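Local structure of pectate lyase (1RU4) at residues A1-T13 against A80-A92. The protein probably cleaves the pectate (polygalacturonate) of plant cell walls by beta-elimination. Residues are numbered along the deposited sequence; the frame is centred on the assembly and turned at random.
Sequences ADCSSDLTSGIST and APIYVAAANCGRA
Cys89 is joined to Cys3 by a disulfide, and its backbone N-H gives a fairly straight hydrogen bond to Ser9 OG (Cys89 N to Ser9 OG 2.8 Å), while the same hydroxyl donates to Ala86 O, 2.7 Å from Ser9 OG and in the carbonyl plane. Ser9 CB lies against the sulfur, 3.6 Å from Cys89 SG. Asn88, just before, gives its N-H to Leu7 O in a nearly straight hydrogen bond (Asn88 N to Leu7 O 3.0 Å, 168°); Asn88 CA also makes a C-H...O contact, 3.1 Å from Asp6 O. In this right-handed parallel beta-helix the contact joins the turn-rich N-terminal chain, which leads to strand 16-19, to the outer side of strand 82-86 and the bend that follows it. Farther back on that strand, Tyr83 receives Ile11 over one ring face: Ile11 CG2 sits 3.5 Å from the Tyr83 ring centroid, 7° off the normal. That methyl stands anti to the backbone N of Ile11, leaving the other branch (chi1 -66°) to carry CD1 along the strand to Ala85 CB, 3.7 Å from Ile11 CD1. At the phenol end, two waters link Tyr83 OH to Ser12, one accepting from Ser12 N and the other donating to Ser12 O.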
ATOM      1  N   ALA A   1     -17.081  -7.774   2.869  1.00  8.48           N
ATOM      2  CA  ALA A   1     -18.051  -8.615   3.623  1.00  8.66           C
ATOM      3  C   ALA A   1     -17.559  -8.884   5.037  1.00  9.04           C
ATOM      4  O   ALA A   1     -16.434  -8.529   5.399  1.00  8.27           O
ATOM      5  CB  ALA A   1     -18.293  -9.926   2.890  1.00  8.86           C
ATOM      6  N   ASP A   2     -18.416  -9.521   5.828  1.00  9.15           N
ATOM      7  CA  ASP A   2     -18.122  -9.854   7.218  1.00  8.42           C
ATOM      8  C   ASP A   2     -17.744 -11.332   7.312  1.00  7.93           C
ATOM      9  O   ASP A   2     -18.608 -12.206   7.191  1.00 10.69           O
ATOM     10  CB  ASP A   2     -19.367  -9.559   8.070  1.00  9.84           C
ATOM     11  CG  ASP A   2     -19.183  -9.873   9.549  1.00 10.89           C
ATOM     12  OD1 ASP A   2     -18.118 -10.378   9.959  1.00  8.91           O
ATOM     13  OD2 ASP A   2     -20.135  -9.611  10.316  1.00 14.85           O
ATOM     14  N   CYS A   3     -16.458 -11.605   7.527  1.00  6.94           N
ATOM     15  CA  CYS A   3     -15.978 -12.980   7.665  1.00  5.80           C
ATOM     16  C   CYS A   3     -15.628 -13.376   9.100  1.00  5.91           C
ATOM     17  O   CYS A   3     -14.873 -14.323   9.316  1.00  6.12           O
ATOM     18  CB  CYS A   3     -14.784 -13.253   6.732  1.00  7.16           C
ATOM     19  SG  CYS A   3     -13.413 -12.042   6.753  1.00  7.86           S
ATOM     20  N   SER A   4     -16.216 -12.685  10.076  1.00  7.74           N
ATOM     21  CA  SER A   4     -15.944 -12.975  11.485  1.00  7.63           C
ATOM     22  C   SER A   4     -16.379 -14.373  11.935  1.00  8.89           C
ATOM     23  O   SER A   4     -15.838 -14.907  12.900  1.00  8.81           O
ATOM     24  CB  SER A   4     -16.571 -11.909  12.396  1.00  8.93           C
ATOM     25  OG  SER A   4     -17.985 -11.893  12.289  1.00 10.52           O
ATOM     26  N   SER A   5     -17.339 -14.969  11.230  1.00  7.98           N
ATOM     27  CA  SER A   5     -17.819 -16.305  11.584  1.00  9.91           C
ATOM     28  C   SER A   5     -16.927 -17.434  11.058  1.00  9.70           C
ATOM     29  O   SER A   5     -17.154 -18.605  11.364  1.00 11.50           O
ATOM     30  CB  SER A   5     -19.255 -16.506  11.093  1.00 11.20           C
ATOM     31  OG  SER A   5     -19.321 -16.509   9.677  1.00 13.93           O
ATOM     32  N   ASP A   6     -15.915 -17.075  10.273  1.00  8.35           N
ATOM     33  CA  ASP A   6     -15.001 -18.047   9.680  1.00  8.37           C
ATOM     34  C   ASP A   6     -13.709 -18.132  10.488  1.00  7.37           C
ATOM     35  O   ASP A   6     -12.892 -17.210  10.464  1.00  7.33           O
ATOM     36  CB  ASP A   6     -14.690 -17.639   8.233  1.00  9.90           C
ATOM     37  CG  ASP A   6     -13.965 -18.723   7.445  1.00 12.90           C
ATOM     38  OD1 ASP A   6     -13.528 -19.736   8.027  1.00 16.02           O
ATOM     39  OD2 ASP A   6     -13.835 -18.548   6.219  1.00 14.57           O
ATOM     40  N   LEU A   7     -13.518 -19.259  11.173  1.00  7.19           N
ATOM     41  CA  LEU A   7     -12.327 -19.481  11.992  1.00  7.07           C
ATOM     42  C   LEU A   7     -11.030 -19.184  11.244  1.00  6.77           C
ATOM     43  O   LEU A   7     -10.179 -18.448  11.744  1.00  6.18           O
ATOM     44  CB  LEU A   7     -12.294 -20.924  12.508  1.00  7.54           C
ATOM     45  CG  LEU A   7     -11.049 -21.348  13.296  1.00  9.77           C
ATOM     46  CD1 LEU A   7     -10.988 -20.606  14.623  1.00  9.16           C
ATOM     47  CD2 LEU A   7     -11.070 -22.849  13.532  1.00  9.67           C
ATOM     48  N   THR A   8     -10.895 -19.740  10.041  1.00  6.98           N
ATOM     49  CA  THR A   8      -9.674 -19.591   9.251  1.00  7.03           C
ATOM     50  C   THR A   8      -9.648 -18.379   8.323  1.00  7.53           C
ATOM     51  O   THR A   8      -8.800 -18.294   7.430  1.00  7.20           O
ATOM     52  CB  THR A   8      -9.376 -20.853   8.426  1.00  7.50           C
ATOM     53  OG1 THR A   8     -10.431 -21.064   7.479  1.00  8.69           O
ATOM     54  CG2 THR A   8      -9.252 -22.073   9.335  1.00  8.62           C
ATOM     55  N   SER A   9     -10.598 -17.467   8.508  1.00  5.89           N
ATOM     56  CA  SER A   9     -10.619 -16.210   7.767  1.00  5.84           C
ATOM     57  C   SER A   9     -10.562 -16.363   6.242  1.00  7.94           C
ATOM     58  O   SER A   9      -9.844 -15.627   5.563  1.00  7.61           O
ATOM     59  CB  SER A   9      -9.471 -15.321   8.254  1.00  7.08           C
ATOM     60  OG  SER A   9      -9.531 -15.162   9.661  1.00  5.54           O
ATOM     61  N   GLY A  10     -11.313 -17.328   5.716  1.00  8.28           N
ATOM     62  CA  GLY A  10     -11.377 -17.532   4.277  1.00 10.17           C
ATOM     63  C   GLY A  10     -10.349 -18.479   3.684  1.00 10.73           C
ATOM     64  O   GLY A  10     -10.397 -18.783   2.490  1.00 13.36           O
ATOM     65  N   ILE A  11      -9.438 -18.969   4.517  1.00  9.40           N
ATOM     66  CA  ILE A  11      -8.359 -19.842   4.064  1.00  9.55           C
ATOM     67  C   ILE A  11      -8.700 -21.334   4.125  1.00 10.19           C
ATOM     68  O   ILE A  11      -9.234 -21.817   5.121  1.00 10.31           O
ATOM     69  CB  ILE A  11      -7.075 -19.571   4.887  1.00  9.82           C
ATOM     70  CG1 ILE A  11      -6.567 -18.155   4.603  1.00 10.39           C
ATOM     71  CG2 ILE A  11      -6.004 -20.614   4.580  1.00  9.39           C
ATOM     72  CD1 ILE A  11      -5.489 -17.682   5.561  1.00 11.37           C
ATOM     73  N   SER A  12      -8.402 -22.047   3.039  1.00 11.87           N
ATOM     74  CA  SER A  12      -8.569 -23.500   2.984  1.00 13.53           C
ATOM     75  C   SER A  12      -7.215 -24.143   3.260  1.00 14.15           C
ATOM     76  O   SER A  12      -6.248 -23.892   2.541  1.00 15.10           O
ATOM     77  CB  SER A  12      -9.071 -23.938   1.605  1.00 15.70           C
ATOM     78  OG  SER A  12     -10.399 -23.509   1.376  1.00 22.28           O
ATOM     79  N   THR A  13      -7.144 -24.975   4.296  1.00 13.98           N
ATOM     80  CA  THR A  13      -5.878 -25.596   4.674  1.00 15.32           C
ATOM     81  C   THR A  13      -6.025 -27.023   5.200  1.00 16.34           C
ATOM     82  O   THR A  13      -7.076 -27.405   5.718  1.00 16.57           O
ATOM     83  CB  THR A  13      -5.135 -24.736   5.723  1.00 14.72           C
ATOM     84  OG1 THR A  13      -3.845 -25.300   5.986  1.00 14.89           O
ATOM     85  CG2 THR A  13      -5.929 -24.664   7.019  1.00 15.26           C
ATOM     86  N   ALA A  80       0.083 -23.994  -2.957  1.00 12.11           N
ATOM     87  CA  ALA A  80       0.262 -24.408  -1.570  1.00 11.44           C
ATOM     88  C   ALA A  80       1.117 -23.396  -0.812  1.00 10.33           C
ATOM     89  O   ALA A  80       2.251 -23.686  -0.427  1.00 10.01           O
ATOM     90  CB  ALA A  80       0.904 -25.791  -1.515  1.00 10.77           C
ATOM     91  N   PRO A  81       0.589 -22.180  -0.604  1.00  9.56           N
ATOM     92  CA  PRO A  81       1.347 -21.151   0.116  1.00  8.99           C
ATOM     93  C   PRO A  81       1.424 -21.478   1.602  1.00  8.53           C
ATOM     94  O   PRO A  81       0.680 -22.331   2.092  1.00  8.95           O
ATOM     95  CB  PRO A  81       0.501 -19.889  -0.098  1.00 10.80           C
ATOM     96  CG  PRO A  81      -0.340 -20.205  -1.311  1.00 14.41           C
ATOM     97  CD  PRO A  81      -0.693 -21.639  -1.083  1.00 11.07           C
ATOM     98  N   ILE A  82       2.355 -20.837   2.304  1.00  7.44           N
ATOM     99  CA  ILE A  82       2.391 -20.939   3.759  1.00  7.63           C
ATOM    100  C   ILE A  82       1.553 -19.769   4.262  1.00  7.61           C
ATOM    101  O   ILE A  82       1.890 -18.606   4.030  1.00  8.11           O
ATOM    102  CB  ILE A  82       3.820 -20.830   4.330  1.00  7.58           C
ATOM    103  CG1 ILE A  82       4.683 -21.984   3.816  1.00  9.73           C
ATOM    104  CG2 ILE A  82       3.769 -20.857   5.854  1.00  9.03           C
ATOM    105  CD1 ILE A  82       6.137 -21.898   4.241  1.00 11.02           C
ATOM    106  N   TYR A  83       0.434 -20.090   4.900  1.00  6.85           N
ATOM    107  CA  TYR A  83      -0.498 -19.081   5.393  1.00  7.02           C
ATOM    108  C   TYR A  83      -0.203 -18.629   6.820  1.00  7.27           C
ATOM    109  O   TYR A  83       0.089 -19.445   7.691  1.00  7.36           O
ATOM    110  CB  TYR A  83      -1.931 -19.618   5.346  1.00  6.76           C
ATOM    111  CG  TYR A  83      -2.451 -19.984   3.975  1.00  7.92           C
ATOM    112  CD1 TYR A  83      -2.444 -21.309   3.538  1.00  9.80           C
ATOM    113  CD2 TYR A  83      -3.020 -19.019   3.142  1.00  7.65           C
ATOM    114  CE1 TYR A  83      -2.999 -21.666   2.306  1.00 10.62           C
ATOM    115  CE2 TYR A  83      -3.576 -19.364   1.912  1.00  9.51           C
ATOM    116  CZ  TYR A  83      -3.564 -20.687   1.503  1.00 11.13           C
ATOM    117  OH  TYR A  83      -4.134 -21.032   0.297  1.00 15.24           O
ATOM    118  N   VAL A  84      -0.295 -17.322   7.050  1.00  5.74           N
ATOM    119  CA  VAL A  84      -0.153 -16.742   8.384  1.00  5.71           C
ATOM    120  C   VAL A  84      -1.321 -15.768   8.510  1.00  6.25           C
ATOM    121  O   VAL A  84      -1.385 -14.776   7.782  1.00  5.88           O
ATOM    122  CB  VAL A  84       1.188 -15.975   8.544  1.00  5.64           C
ATOM    123  CG1 VAL A  84       1.291 -15.364   9.938  1.00  6.73           C
ATOM    124  CG2 VAL A  84       2.367 -16.905   8.294  1.00  7.50           C
ATOM    125  N   ALA A  85      -2.258 -16.061   9.407  1.00  5.70           N
ATOM    126  CA  ALA A  85      -3.461 -15.238   9.504  1.00  5.67           C
ATOM    127  C   ALA A  85      -4.093 -15.151  10.886  1.00  5.93           C
ATOM    128  O   ALA A  85      -4.059 -16.106  11.664  1.00  6.52           O
ATOM    129  CB  ALA A  85      -4.498 -15.717   8.490  1.00  7.10           C
ATOM    130  N   ALA A  86      -4.671 -13.988  11.180  1.00  5.72           N
ATOM    131  CA  ALA A  86      -5.420 -13.792  12.413  1.00  5.69           C
ATOM    132  C   ALA A  86      -6.775 -14.479  12.249  1.00  6.33           C
ATOM    133  O   ALA A  86      -7.424 -14.347  11.209  1.00  5.73           O
ATOM    134  CB  ALA A  86      -5.602 -12.306  12.691  1.00  6.95           C
ATOM    135  N   ALA A  87      -7.187 -15.214  13.275  1.00  5.29           N
ATOM    136  CA  ALA A  87      -8.435 -15.976  13.241  1.00  4.86           C
ATOM    137  C   ALA A  87      -9.698 -15.122  13.216  1.00  4.34           C
ATOM    138  O   ALA A  87      -9.704 -13.991  13.701  1.00  4.94           O
ATOM    139  CB  ALA A  87      -8.487 -16.935  14.421  1.00  5.68           C
ATOM    140  N   ASN A  88     -10.765 -15.690  12.655  1.00  4.45           N
ATOM    141  CA  ASN A  88     -12.082 -15.054  12.611  1.00  5.26           C
ATOM    142  C   ASN A  88     -12.058 -13.622  12.084  1.00  5.09           C
ATOM    143  O   ASN A  88     -12.806 -12.761  12.552  1.00  5.98           O
ATOM    144  CB  ASN A  88     -12.732 -15.103  13.998  1.00  6.20           C
ATOM    145  CG  ASN A  88     -13.109 -16.511  14.410  1.00  7.73           C
ATOM    146  OD1 ASN A  88     -14.208 -16.982  14.113  1.00 10.58           O
ATOM    147  ND2 ASN A  88     -12.195 -17.196  15.084  1.00  6.20           N
ATOM    148  N   CYS A  89     -11.192 -13.382  11.103  1.00  4.95           N
ATOM    149  CA  CYS A  89     -11.024 -12.063  10.501  1.00  5.14           C
ATOM    150  C   CYS A  89     -10.751 -10.949  11.507  1.00  5.35           C
ATOM    151  O   CYS A  89     -11.155  -9.798  11.320  1.00  6.17           O
ATOM    152  CB  CYS A  89     -12.198 -11.746   9.571  1.00  5.77           C
ATOM    153  SG  CYS A  89     -12.069 -12.784   8.080  1.00  7.46           S
ATOM    154  N   GLY A  90     -10.038 -11.317  12.570  1.00  6.09           N
ATOM    155  CA  GLY A  90      -9.600 -10.359  13.566  1.00  5.75           C
ATOM    156  C   GLY A  90      -8.270  -9.749  13.152  1.00  5.07           C
ATOM    157  O   GLY A  90      -7.893  -9.800  11.973  1.00  5.27           O
ATOM    158  N   ARG A  91      -7.545  -9.196  14.120  1.00  5.94           N
ATOM    159  CA  ARG A  91      -6.261  -8.546  13.853  1.00  5.55           C
ATOM    160  C   ARG A  91      -5.162  -9.085  14.761  1.00  5.16           C
ATOM    161  O   ARG A  91      -5.368  -9.238  15.966  1.00  6.28           O
ATOM    162  CB  ARG A  91      -6.369  -7.035  14.091  1.00  7.71           C
ATOM    163  CG  ARG A  91      -7.559  -6.355  13.430  1.00  8.78           C
ATOM    164  CD  ARG A  91      -7.480  -6.421  11.920  1.00 10.43           C
ATOM    165  NE  ARG A  91      -6.403  -5.603  11.371  1.00 12.37           N
ATOM    166  CZ  ARG A  91      -6.085  -5.569  10.081  1.00 10.43           C
ATOM    167  NH1 ARG A  91      -6.761  -6.310   9.214  1.00 11.06           N
ATOM    168  NH2 ARG A  91      -5.106  -4.784   9.652  1.00 10.18           N
ATOM    169  N   ALA A  92      -3.998  -9.364  14.179  1.00  5.82           N
ATOM    170  CA  ALA A  92      -2.820  -9.770  14.943  1.00  4.98           C
ATOM    171  C   ALA A  92      -1.734  -8.724  14.709  1.00  5.67           C
ATOM    172  O   ALA A  92      -1.244  -8.560  13.586  1.00  5.68           O
ATOM    173  CB  ALA A  92      -2.335 -11.151  14.505  1.00  5.43           C
TER
HETATM  174  O   HOH W   1      -7.129 -20.666   0.834  1.00 15.18           O
HETATM  175  O   HOH W   2      -4.833 -23.834   0.279  1.00 22.23           O